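Local coordinates for type I modular polyketide synthase (Streptomyces albus subsp. albus, PDB 6IYT), which probably loads ethylmalonyl extender units from coenzyme A onto the synthase during assembly of salinomycin, acting as the acyltransferase domain of one of its modules, at residues S349-E354 and F367-R372; G215-A220 and Q233-R238; A35-D40 and G426-V431; S434-W439 and L445-V450. One frame throughout, in Å; residues are numbered along the deposited sequence.

Contact 1. Residues S349-E354 and F367-R372; sequences STVNGE and FENCRR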
loop_
_atom_site.group_PDB
_atom_site.type_symbol
_atom_site.label_atom_id
_atom_site.label_comp_id
_atom_site.label_asym_id
_atom_site.label_seq_id
_atom_site.Cartn_x
_atom_site.Cartn_y
_atom_site.Cartn_z
ATOM N N SER A 349 -3.605 -9.681 13.099
ATOM C CA SER A 349 -4.554 -10.407 12.260
ATOM C C SER A 349 -5.860 -9.655 12.157
ATOM O O SER A 349 -6.434 -9.263 13.185
ATOM C CB SER A 349 -4.828 -11.802 12.844
ATOM O OG SER A 349 -5.809 -12.451 12.082
ATOM N N THR A 350 -6.362 -9.528 10.925
ATOM C CA THR A 350 -7.735 -9.022 10.671
ATOM C C THR A 350 -8.745 -10.160 10.522
ATOM O O THR A 350 -9.935 -9.933 10.220
ATOM C CB THR A 350 -7.752 -8.177 9.429
ATOM O OG1 THR A 350 -7.253 -8.951 8.318
ATOM C CG2 THR A 350 -6.887 -6.965 9.635
ATOM N N VAL A 351 -8.298 -11.372 10.840
ATOM C CA VAL A 351 -9.149 -12.532 10.871
ATOM C C VAL A 351 -9.652 -12.787 12.285
ATOM O O VAL A 351 -10.838 -12.958 12.490
ATOM C CB VAL A 351 -8.373 -13.768 10.381
ATOM C CG1 VAL A 351 -9.236 -14.996 10.394
ATOM C CG2 VAL A 351 -7.809 -13.508 9.007
ATOM N N ASN A 352 -8.753 -12.776 13.270
ATOM C CA ASN A 352 -9.151 -13.105 14.654
ATOM C C ASN A 352 -8.823 -12.014 15.666
ATOM O O ASN A 352 -9.084 -12.168 16.845
ATOM C CB ASN A 352 -8.562 -14.438 15.089
ATOM C CG ASN A 352 -7.049 -14.458 15.050
ATOM O OD1 ASN A 352 -6.397 -13.436 15.181
ATOM N ND2 ASN A 352 -6.494 -15.632 14.790
ATOM N N GLY A 353 -8.205 -10.930 15.200
ATOM C CA GLY A 353 -8.006 -9.756 16.031
ATOM C C GLY A 353 -6.898 -9.955 17.064
ATOM O O GLY A 353 -6.669 -9.082 17.930
ATOM N N GLU A 354 -6.075 -10.962 16.833
ATOM C CA GLU A 354 -4.937 -11.242 17.715
ATOM C C GLU A 354 -3.678 -10.604 17.185
ATOM O O GLU A 354 -3.538 -10.376 15.969
ATOM C CB GLU A 354 -4.716 -12.734 17.827
ATOM C CG GLU A 354 -5.945 -13.507 18.258
ATOM C CD GLU A 354 -5.994 -13.760 19.736
ATOM O OE1 GLU A 354 -6.526 -14.821 20.129
ATOM O OE2 GLU A 354 -5.591 -12.863 20.516
ATOM N N PHE A 367 -7.714 -20.790 5.560
ATOM C CA PHE A 367 -9.134 -20.954 5.374
ATOM C C PHE A 367 -9.932 -19.857 6.091
ATOM O O PHE A 367 -10.777 -19.226 5.498
ATOM C CB PHE A 367 -9.630 -22.303 5.835
ATOM C CG PHE A 367 -11.126 -22.433 5.756
ATOM C CD1 PHE A 367 -11.745 -22.532 4.525
ATOM C CD2 PHE A 367 -11.902 -22.239 6.874
ATOM C CE1 PHE A 367 -13.136 -22.519 4.427
ATOM C CE2 PHE A 367 -13.305 -22.287 6.801
ATOM C CZ PHE A 367 -13.915 -22.412 5.566
ATOM N N GLU A 368 -9.648 -19.630 7.370
ATOM C CA GLU A 368 -10.354 -18.590 8.121
ATOM C C GLU A 368 -10.152 -17.223 7.470
ATOM O O GLU A 368 -11.079 -16.414 7.394
ATOM C CB GLU A 368 -9.863 -18.558 9.562
ATOM C CG GLU A 368 -10.218 -19.797 10.381
ATOM C CD GLU A 368 -11.706 -19.977 10.559
ATOM O OE1 GLU A 368 -12.374 -19.004 11.012
ATOM O OE2 GLU A 368 -12.203 -21.121 10.310
ATOM N N ASN A 369 -8.945 -16.971 6.978
ATOM C CA ASN A 369 -8.654 -15.695 6.305
ATOM C C ASN A 369 -9.588 -15.429 5.115
ATOM O O ASN A 369 -10.030 -14.295 4.925
ATOM C CB ASN A 369 -7.205 -15.659 5.882
ATOM C CG ASN A 369 -6.906 -14.565 4.892
ATOM O OD1 ASN A 369 -7.023 -14.770 3.654
ATOM N ND2 ASN A 369 -6.411 -13.461 5.382
ATOM N N CYS A 370 -9.963 -16.468 4.362
ATOM C CA CYS A 370 -10.855 -16.248 3.234
ATOM C C CYS A 370 -12.324 -16.484 3.535
ATOM O O CYS A 370 -13.177 -16.033 2.798
ATOM C CB CYS A 370 -10.419 -17.024 2.022
ATOM S SG CYS A 370 -10.586 -18.800 2.123
ATOM N N ARG A 371 -12.618 -17.021 4.709
ATOM C CA ARG A 371 -14.018 -17.265 5.124
ATOM C C ARG A 371 -14.590 -16.169 5.973
ATOM O O ARG A 371 -15.759 -15.786 5.806
ATOM C CB ARG A 371 -14.121 -18.613 5.858
ATOM C CG ARG A 371 -15.483 -18.876 6.483
ATOM C CD ARG A 371 -16.580 -19.031 5.444
ATOM N NE ARG A 371 -17.920 -19.154 6.053
ATOM C CZ ARG A 371 -18.711 -18.128 6.397
ATOM N NH1 ARG A 371 -19.940 -18.375 6.860
ATOM N NH2 ARG A 371 -18.301 -16.869 6.315
ATOM N N ARG A 372 -13.825 -15.692 6.929
ATOM C CA ARG A 372 -14.341 -14.714 7.887
ATOM C C ARG A 372 -14.349 -13.324 7.290
ATOM O O ARG A 372 -13.419 -12.949 6.581
ATOM C CB ARG A 372 -13.516 -14.721 9.141
ATOM C CG ARG A 372 -13.416 -16.092 9.789
ATOM C CD ARG A 372 -14.506 -16.308 10.843
ATOM N NE ARG A 372 -15.746 -16.832 10.284
ATOM C CZ ARG A 372 -16.001 -18.133 10.098
ATOM N NH1 ARG A 372 -17.192 -18.525 9.652
ATOM N NH2 ARG A 372 -15.069 -19.034 10.334
#

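Contact 2. Residues G215-A220 and Q233-R238; sequences GEIAAA and QVVVLR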
loop_
_atom_site.group_PDB
_atom_site.type_symbol
_atom_site.label_atom_id
_atom_site.label_comp_id
_atom_site.label_asym_id
_atom_site.label_seq_id
_atom_site.Cartn_x
_atom_site.Cartn_y
_atom_site.Cartn_z
ATOM N N GLY A 215 -4.243 -9.798 1.219
ATOM C CA GLY A 215 -3.131 -8.958 1.646
ATOM C C GLY A 215 -2.330 -9.556 2.793
ATOM O O GLY A 215 -1.179 -9.166 3.043
ATOM N N GLU A 216 -2.986 -10.343 3.626
ATOM C CA GLU A 216 -2.274 -10.962 4.737
ATOM C C GLU A 216 -1.170 -11.885 4.237
ATOM O O GLU A 216 -0.243 -12.177 4.964
ATOM C CB GLU A 216 -3.243 -11.716 5.645
ATOM C CG GLU A 216 -4.084 -10.798 6.531
ATOM C CD GLU A 216 -4.606 -11.480 7.795
ATOM O OE1 GLU A 216 -4.659 -10.804 8.849
ATOM O OE2 GLU A 216 -4.862 -12.713 7.774
ATOM N N ILE A 217 -1.325 -12.433 3.029
ATOM C CA ILE A 217 -0.256 -13.305 2.468
ATOM C C ILE A 217 1.011 -12.465 2.152
ATOM O O ILE A 217 2.144 -12.829 2.530
ATOM C CB ILE A 217 -0.727 -14.018 1.204
ATOM C CG1 ILE A 217 -1.990 -14.839 1.483
ATOM C CG2 ILE A 217 0.382 -14.887 0.657
ATOM C CD1 ILE A 217 -2.742 -15.257 0.228
ATOM N N ALA A 218 0.813 -11.280 1.579
ATOM C CA ALA A 218 1.932 -10.326 1.401
ATOM C C ALA A 218 2.521 -9.848 2.741
ATOM O O ALA A 218 3.747 -9.788 2.901
ATOM C CB ALA A 218 1.508 -9.141 0.560
ATOM N N ALA A 219 1.661 -9.586 3.704
ATOM C CA ALA A 219 2.106 -9.180 5.029
ATOM C C ALA A 219 2.997 -10.249 5.683
ATOM O O ALA A 219 4.064 -9.936 6.267
ATOM C CB ALA A 219 0.914 -8.901 5.898
ATOM N N ALA A 220 2.575 -11.508 5.565
ATOM C CA ALA A 220 3.352 -12.645 6.100
ATOM C C ALA A 220 4.690 -12.795 5.395
ATOM O O ALA A 220 5.695 -13.179 6.019
ATOM C CB ALA A 220 2.556 -13.922 5.977
ATOM N N GLN A 233 3.097 -19.669 -3.113
ATOM C CA GLN A 233 2.310 -20.825 -3.403
ATOM C C GLN A 233 0.889 -20.731 -2.830
ATOM O O GLN A 233 -0.068 -21.132 -3.503
ATOM C CB GLN A 233 3.018 -22.095 -2.907
ATOM C CG GLN A 233 2.393 -23.364 -3.414
ATOM C CD GLN A 233 3.185 -24.619 -3.046
ATOM O OE1 GLN A 233 4.251 -24.550 -2.456
ATOM N NE2 GLN A 233 2.702 -25.755 -3.501
ATOM N N VAL A 234 0.735 -20.111 -1.656
ATOM C CA VAL A 234 -0.585 -19.886 -1.098
ATOM C C VAL A 234 -1.416 -19.001 -2.013
ATOM O O VAL A 234 -2.582 -19.324 -2.324
ATOM C CB VAL A 234 -0.556 -19.277 0.304
ATOM C CG1 VAL A 234 -1.933 -18.907 0.740
ATOM C CG2 VAL A 234 0.056 -20.232 1.314
ATOM N N VAL A 235 -0.861 -17.877 -2.430
ATOM C CA VAL A 235 -1.660 -16.946 -3.230
ATOM C C VAL A 235 -1.990 -17.510 -4.616
ATOM O O VAL A 235 -3.122 -17.359 -5.085
ATOM C CB VAL A 235 -1.048 -15.527 -3.332
ATOM C CG1 VAL A 235 0.192 -15.517 -4.186
ATOM C CG2 VAL A 235 -2.081 -14.562 -3.903
ATOM N N VAL A 236 -1.080 -18.290 -5.189
ATOM C CA VAL A 236 -1.325 -18.915 -6.482
ATOM C C VAL A 236 -2.424 -19.970 -6.361
ATOM O O VAL A 236 -3.389 -19.950 -7.097
ATOM C CB VAL A 236 -0.052 -19.562 -7.071
ATOM C CG1 VAL A 236 -0.410 -20.433 -8.298
ATOM C CG2 VAL A 236 0.947 -18.493 -7.477
ATOM N N LEU A 237 -2.307 -20.866 -5.404
ATOM C CA LEU A 237 -3.242 -21.984 -5.344
ATOM C C LEU A 237 -4.617 -21.546 -4.906
ATOM O O LEU A 237 -5.607 -22.058 -5.398
ATOM C CB LEU A 237 -2.735 -23.077 -4.427
ATOM C CG LEU A 237 -1.520 -23.842 -4.920
ATOM C CD1 LEU A 237 -1.152 -24.904 -3.877
ATOM C CD2 LEU A 237 -1.748 -24.468 -6.292
ATOM N N ARG A 238 -4.689 -20.683 -3.905
ATOM C CA ARG A 238 -5.968 -20.213 -3.458
ATOM C C ARG A 238 -6.709 -19.434 -4.541
ATOM O O ARG A 238 -7.891 -19.651 -4.751
ATOM C CB ARG A 238 -5.863 -19.402 -2.192
ATOM C CG ARG A 238 -7.189 -19.405 -1.451
ATOM C CD ARG A 238 -7.060 -18.804 -0.058
ATOM N NE ARG A 238 -6.827 -17.360 -0.108
ATOM C CZ ARG A 238 -6.732 -16.602 0.980
ATOM N NH1 ARG A 238 -6.802 -17.168 2.170
ATOM N NH2 ARG A 238 -6.622 -15.271 0.875
#

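Contact 3. Residues A35-D40 and G426-V431; sequences ALFSGD and GGPRRV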
loop_
_atom_site.group_PDB
_atom_site.type_symbol
_atom_site.label_atom_id
_atom_site.label_comp_id
_atom_site.label_asym_id
_atom_site.label_seq_id
_atom_site.Cartn_x
_atom_site.Cartn_y
_atom_site.Cartn_z
ATOM N N ALA A 35 20.430 0.735 -6.637
ATOM C CA ALA A 35 20.040 2.106 -6.341
ATOM C C ALA A 35 18.530 2.161 -6.286
ATOM O O ALA A 35 17.866 1.461 -7.041
ATOM C CB ALA A 35 20.546 3.038 -7.430
ATOM N N LEU A 36 18.000 3.152 -5.571
ATOM C CA LEU A 36 16.574 3.426 -5.613
ATOM C C LEU A 36 16.114 3.802 -7.020
ATOM O O LEU A 36 15.114 3.287 -7.493
ATOM C CB LEU A 36 16.177 4.518 -4.591
ATOM C CG LEU A 36 14.699 4.948 -4.615
ATOM C CD1 LEU A 36 13.765 3.775 -4.391
ATOM C CD2 LEU A 36 14.425 6.020 -3.566
ATOM N N PHE A 37 16.853 4.710 -7.686
ATOM C CA PHE A 37 16.531 5.124 -9.056
ATOM C C PHE A 37 17.742 4.976 -9.982
ATOM O O PHE A 37 18.887 5.214 -9.563
ATOM C CB PHE A 37 16.051 6.570 -9.069
ATOM C CG PHE A 37 14.826 6.808 -8.238
ATOM C CD1 PHE A 37 13.651 6.158 -8.529
ATOM C CD2 PHE A 37 14.850 7.688 -7.188
ATOM C CE1 PHE A 37 12.502 6.415 -7.811
ATOM C CE2 PHE A 37 13.706 7.925 -6.436
ATOM C CZ PHE A 37 12.539 7.274 -6.744
ATOM N N SER A 38 17.474 4.637 -11.241
ATOM C CA SER A 38 18.491 4.648 -12.281
ATOM C C SER A 38 18.272 5.818 -13.242
ATOM O O SER A 38 17.241 6.477 -13.218
ATOM C CB SER A 38 18.421 3.351 -13.072
ATOM O OG SER A 38 17.100 3.175 -13.576
ATOM N N GLY A 39 19.254 6.057 -14.104
ATOM C CA GLY A 39 19.149 7.117 -15.119
ATOM C C GLY A 39 19.089 8.523 -14.534
ATOM O O GLY A 39 19.832 8.859 -13.601
ATOM N N ASP A 40 18.136 9.314 -15.028
ATOM C CA ASP A 40 18.095 10.755 -14.756
ATOM C C ASP A 40 16.682 11.186 -14.351
ATOM O O ASP A 40 16.053 11.986 -15.028
ATOM C CB ASP A 40 18.540 11.535 -15.986
ATOM C CG ASP A 40 20.031 11.447 -16.216
ATOM O OD1 ASP A 40 20.789 11.734 -15.272
ATOM O OD2 ASP A 40 20.443 11.061 -17.330
ATOM N N GLY A 426 2.985 6.152 -11.353
ATOM C CA GLY A 426 3.700 4.924 -11.194
ATOM C C GLY A 426 5.188 5.033 -11.154
ATOM O O GLY A 426 5.876 4.013 -11.191
ATOM N N GLY A 427 5.733 6.257 -11.190
ATOM C CA GLY A 427 7.160 6.408 -11.368
ATOM C C GLY A 427 7.843 7.235 -10.287
ATOM O O GLY A 427 7.343 7.380 -9.173
ATOM N N PRO A 428 8.996 7.798 -10.617
ATOM C CA PRO A 428 9.748 8.406 -9.553
ATOM C C PRO A 428 9.044 9.587 -8.927
ATOM O O PRO A 428 9.137 9.775 -7.712
ATOM C CB PRO A 428 11.032 8.832 -10.244
ATOM C CG PRO A 428 11.206 7.816 -11.291
ATOM C CD PRO A 428 9.838 7.490 -11.781
ATOM N N ARG A 429 8.306 10.371 -9.710
ATOM C CA ARG A 429 7.589 11.476 -9.085
ATOM C C ARG A 429 6.634 10.963 -7.990
ATOM O O ARG A 429 6.595 11.509 -6.881
ATOM C CB ARG A 429 6.840 12.333 -10.079
ATOM C CG ARG A 429 5.936 13.350 -9.362
ATOM C CD ARG A 429 5.215 14.261 -10.320
ATOM N NE ARG A 429 6.105 15.259 -10.856
ATOM C CZ ARG A 429 6.406 16.391 -10.219
ATOM N NH1 ARG A 429 7.177 17.269 -10.798
ATOM N NH2 ARG A 429 5.841 16.678 -9.035
ATOM N N ARG A 430 5.859 9.939 -8.298
ATOM C CA ARG A 430 4.943 9.377 -7.304
ATOM C C ARG A 430 5.653 8.857 -6.054
ATOM O O ARG A 430 5.219 9.126 -4.933
ATOM C CB ARG A 430 4.077 8.260 -7.917
ATOM C CG ARG A 430 3.072 7.676 -6.952
ATOM C CD ARG A 430 2.062 8.683 -6.494
ATOM N NE ARG A 430 2.346 9.222 -5.158
ATOM C CZ ARG A 430 1.586 10.109 -4.525
ATOM N NH1 ARG A 430 0.603 10.739 -5.167
ATOM N NH2 ARG A 430 1.878 10.459 -3.278
ATOM N N VAL A 431 6.738 8.126 -6.229
ATOM C CA VAL A 431 7.515 7.631 -5.079
ATOM C C VAL A 431 8.000 8.811 -4.243
ATOM O O VAL A 431 7.877 8.812 -3.014
ATOM C CB VAL A 431 8.692 6.762 -5.521
ATOM C CG1 VAL A 431 9.566 6.383 -4.340
ATOM C CG2 VAL A 431 8.162 5.501 -6.224
#

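Contact 4. Residues S434-W439 and L445-V450; sequences SFAEAW and LDWTAV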
loop_
_atom_site.group_PDB
_atom_site.type_symbol
_atom_site.label_atom_id
_atom_site.label_comp_id
_atom_site.label_asym_id
_atom_site.label_seq_id
_atom_site.Cartn_x
_atom_site.Cartn_y
_atom_site.Cartn_z
ATOM N N SER A 434 5.218 10.474 -2.304
ATOM C CA SER A 434 4.839 9.734 -1.134
ATOM C C SER A 434 5.877 9.844 -0.028
ATOM O O SER A 434 5.533 10.040 1.162
ATOM C CB SER A 434 4.567 8.272 -1.501
ATOM O OG SER A 434 3.426 8.206 -2.347
ATOM N N PHE A 435 7.155 9.779 -0.395
ATOM C CA PHE A 435 8.222 10.001 0.570
ATOM C C PHE A 435 8.052 11.409 1.231
ATOM O O PHE A 435 8.228 11.560 2.430
ATOM C CB PHE A 435 9.592 9.959 -0.090
ATOM C CG PHE A 435 10.094 8.594 -0.485
ATOM C CD1 PHE A 435 9.406 7.419 -0.190
ATOM C CD2 PHE A 435 11.333 8.496 -1.128
ATOM C CE1 PHE A 435 9.964 6.184 -0.510
ATOM C CE2 PHE A 435 11.847 7.283 -1.513
ATOM C CZ PHE A 435 11.161 6.116 -1.207
ATOM N N ALA A 436 7.827 12.426 0.402
ATOM C CA ALA A 436 7.674 13.812 0.896
ATOM C C ALA A 436 6.450 13.972 1.789
ATOM O O ALA A 436 6.502 14.664 2.808
ATOM C CB ALA A 436 7.612 14.778 -0.269
ATOM N N GLU A 437 5.349 13.335 1.402
ATOM C CA GLU A 437 4.147 13.348 2.206
ATOM C C GLU A 437 4.368 12.731 3.599
ATOM O O GLU A 437 3.853 13.243 4.596
ATOM C CB GLU A 437 3.010 12.650 1.460
ATOM C CG GLU A 437 2.454 13.506 0.322
ATOM C CD GLU A 437 1.499 12.749 -0.601
ATOM O OE1 GLU A 437 1.418 11.494 -0.517
ATOM O OE2 GLU A 437 0.822 13.423 -1.390
ATOM N N ALA A 438 5.155 11.669 3.667
ATOM C CA ALA A 438 5.523 11.060 4.961
ATOM C C ALA A 438 6.494 11.960 5.750
ATOM O O ALA A 438 6.285 12.240 6.928
ATOM C CB ALA A 438 6.137 9.702 4.740
ATOM N N TRP A 439 7.564 12.379 5.092
ATOM C CA TRP A 439 8.648 13.108 5.770
ATOM C C TRP A 439 8.162 14.471 6.269
ATOM O O TRP A 439 8.517 14.892 7.379
ATOM C CB TRP A 439 9.833 13.296 4.826
ATOM C CG TRP A 439 10.995 14.132 5.410
ATOM C CD1 TRP A 439 11.908 13.741 6.380
ATOM C CD2 TRP A 439 11.268 15.499 5.138
ATOM N NE1 TRP A 439 12.813 14.755 6.611
ATOM C CE2 TRP A 439 12.412 15.862 5.892
ATOM C CE3 TRP A 439 10.704 16.444 4.289
ATOM C CZ2 TRP A 439 12.967 17.130 5.822
ATOM C CZ3 TRP A 439 11.269 17.708 4.225
ATOM C CH2 TRP A 439 12.405 18.024 4.964
ATOM N N LEU A 445 13.255 9.738 7.324
ATOM C CA LEU A 445 13.446 9.215 5.974
ATOM C C LEU A 445 14.818 9.624 5.418
ATOM O O LEU A 445 15.202 10.789 5.494
ATOM C CB LEU A 445 12.327 9.752 5.059
ATOM C CG LEU A 445 12.092 8.973 3.768
ATOM C CD1 LEU A 445 10.588 8.960 3.413
ATOM C CD2 LEU A 445 12.908 9.576 2.628
ATOM N N ASP A 446 15.549 8.665 4.863
ATOM C CA ASP A 446 16.937 8.910 4.494
ATOM C C ASP A 446 17.029 9.387 3.072
ATOM O O ASP A 446 17.184 8.585 2.133
ATOM C CB ASP A 446 17.770 7.655 4.697
ATOM C CG ASP A 446 19.181 7.831 4.252
ATOM O OD1 ASP A 446 19.594 8.996 4.052
ATOM O OD2 ASP A 446 19.817 6.811 3.933
ATOM N N TRP A 447 16.772 10.672 2.898
ATOM C CA TRP A 447 16.746 11.294 1.599
ATOM C C TRP A 447 18.065 11.171 0.852
ATOM O O TRP A 447 18.089 11.203 -0.363
ATOM C CB TRP A 447 16.395 12.739 1.752
ATOM C CG TRP A 447 14.952 12.966 2.056
ATOM C CD1 TRP A 447 14.420 13.261 3.252
ATOM C CD2 TRP A 447 13.881 12.983 1.119
ATOM N NE1 TRP A 447 13.078 13.439 3.141
ATOM C CE2 TRP A 447 12.715 13.279 1.834
ATOM C CE3 TRP A 447 13.798 12.815 -0.257
ATOM C CZ2 TRP A 447 11.463 13.299 1.240
ATOM C CZ3 TRP A 447 12.556 12.876 -0.855
ATOM C CH2 TRP A 447 11.411 13.193 -0.111
ATOM N N THR A 448 19.165 11.053 1.578
ATOM C CA THR A 448 20.469 10.861 0.929
ATOM C C THR A 448 20.473 9.618 0.018
ATOM O O THR A 448 21.107 9.615 -1.041
ATOM C CB THR A 448 21.577 10.736 1.972
ATOM O OG1 THR A 448 21.715 11.996 2.658
ATOM C CG2 THR A 448 22.883 10.346 1.321
ATOM N N ALA A 449 19.727 8.596 0.402
ATOM C CA ALA A 449 19.673 7.358 -0.373
ATOM C C ALA A 449 19.015 7.548 -1.754
ATOM O O ALA A 449 19.292 6.806 -2.695
ATOM C CB ALA A 449 18.957 6.269 0.422
ATOM N N VAL A 450 18.186 8.579 -1.900
ATOM C CA VAL A 450 17.607 8.906 -3.194
ATOM C C VAL A 450 18.687 9.219 -4.241
ATOM O O VAL A 450 18.470 9.039 -5.436
ATOM C CB VAL A 450 16.616 10.110 -3.067
ATOM C CG1 VAL A 450 16.217 10.628 -4.412
ATOM C CG2 VAL A 450 15.403 9.689 -2.274
#

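Contact 1. Residues S349-E354 and F367-R372
Glu368 and Asn369, neighbours on helix 363-371, form the surface on which Val351 rests. Glu368 offers its CB, which lies 3.7 Å from Val351 CG1; beyond CB the chain bends (chi2 -64°) and carries the carboxylate off to Arg372. Asn369 receives the other branch: Val351 CG2 comes within 3.6 Å of Asn369 CA. With chi1 at 180°, Val351 spreads its two methyls over successive residues of the helix, a task that suits a short beta-branched side chain. The amide of Asn369 serves elsewhere, giving its OD1 to Arg238 and its ND2 to Glu216 and the carbonyl of Ser213. Ser213 is the centre of a GxSxG sequence that fits the nucleophile elbow of the acyltransferase fold, and Asn369 thus ties helix 363-371 to that region. Arg372, the first residue past the helix, closes the patch with its CG 4.4 Å from Val351 CG1. Its NH2 forms a salt bridge of 2.8 Å with Glu368 OE1, which lies in the guanidinium plane and is met on its syn side. The loop presenting Val351 is shaped by Ser349 OG, which accepts from the backbone N of both Val351 (3.0 Å) and Asn352 as an ST turn and ST motif.

Contact 2. Residues G215-A220 and Q233-R238
Within 215-220, Ile217 makes every contact with 233-238: Val234, Val235 and Arg238. Gly215, at the start of the segment, is the last glycine of a GxSxG sequence consistent with a nucleophile elbow. Glu216 follows, pointing its carboxylate to Thr350 N and Tyr365 and leaving the helix interface to its neighbour. At Ile217 the side chain is extended (chi2 164°) and sends CD1 into the gap between the helices; the axes of the segments 215-220 and 233-238 come within 10.0 Å, nearly antiparallel at 162°. That separation suits a long, branched aliphatic residue. CD1 meets Val234 CG1 at 3.8 Å, and Ile217 CG1 flanks the same methyl at 4.1 Å. Val235 adds its CB, 4.0 Å from Ile217 CD1, while Arg238 lays one face of its guanidinium over that methyl, with NH2 3.9 Å from CD1. The arginine is buried, but its NH1 keeps a polar partner in Asn369 OD1. Farther on come Ala218, Ala219 and Ala220, whose small side chains allow other elements to approach. Helix 181-200 packs on Ile217 through Phe189 and on Ala218 through Met192 and Val193, Phe125 of strand 120-125 touches Ala218 and Ala219, and Trp366 of helix 363-371 covers both Ile217 and Arg238.

Contact 3. Residues A35-D40 and G426-V431
The ring of Phe37 is set against Pro428 and Val431, one turn apart at the start of helix 428-439. CB of Phe37 points toward the helix, and with chi1 at -60°, CG anti to the carbonyl carbon, the ring lies between Leu36 and the helix. CE1 then lies 3.7 Å from Pro428 CB, which makes an off-centre CH-pi contact, 4.2 Å from the centroid of the Phe37 ring and 29° off its normal. Farther round, CZ of Phe37 reaches Val431 CG1 at 3.9 Å, the two side chains coming from opposite directions. Val431 has CG1 anti to its backbone nitrogen (chi1 174°), and this is the methyl that meets the ring. Leu36 steadies the phenyl group from its own segment: its CG sits 3.6 Å above one face, over the ring centre. Proline fits the first turn of a helix, where its nitrogen need not donate a hydrogen bond, and here its pyrrolidine ring also supplies an apolar surface. Gly427 is the N-cap, and its carbonyl accepts from Val431 N at 3.1 Å. Around this contact, helix 137-142 brings Glu138 and Ser142 to Pro428 and Leu139 to Val431, while Val198 of helix 181-200 touches both Leu36 and Val431.

Contact 4. Residues S434-W439 and L445-V450
Trp447 drives the edge of its indole into the face of Trp439 in a T-shaped (edge-to-face) pair, with the five-membered rings 4.4 Å apart between centroids and their planes at 85°. Trp439, with CG anti to the backbone N (chi1 176°), presents its face to Trp447 NE1, which lies 3.2 Å from Trp439 CG, toward the rim of that face, so the polar edge of one indole meets the pi cloud of the other. The far end of the same ring, CH2, wedges against the helix backbone, 3.7 Å from Ala436 N, and meets Phe435 CB at 3.7 Å. Alanine suits this place because its small side chain lets the broad indole come close. Leu445 fills the adjoining space: its CD1 packs 3.8 Å from Phe435 CB, and its CD2 lies 3.7 Å above the centre of one face of Trp447. In a second shell, Arg91 makes a cation-pi contact with Trp439 and also donates to its backbone O. Ala82 touches Trp447, and Trp199 meets the Phe435 ring. The end of helix 428-439 is joined to strand 43-49 through Pro44 and Ile46 and to strand 90-96 through Val93, which touches Ala436 and Trp439. This is consistent with the small linker region beside the acyltransferase in modular polyketide synthases, against which the chain after the last acyltransferase helix packs.

Overall arrangement
The four contacts form two groups well apart in the chain, with contact 1 on the opposite side of its centre from contacts 3 and 4 and about 36 Å from contact 3 between centres. Contacts 1 and 2, centres 13 Å apart, lie beside the probable nucleophile elbow, linked by Asn369. Contacts 3 and 4, centres 12 Å apart, share helix 428-439, along which Arg430 and Glu437 pair, and Leu36 packs on Phe435. Along the chain contact 2 precedes contact 1, both within the span that contact 3 brings together; contact 4 follows. The first group lies about the probable active site, while the second packs the loop near the N-terminus and the chain after helix 428-439 against that helix.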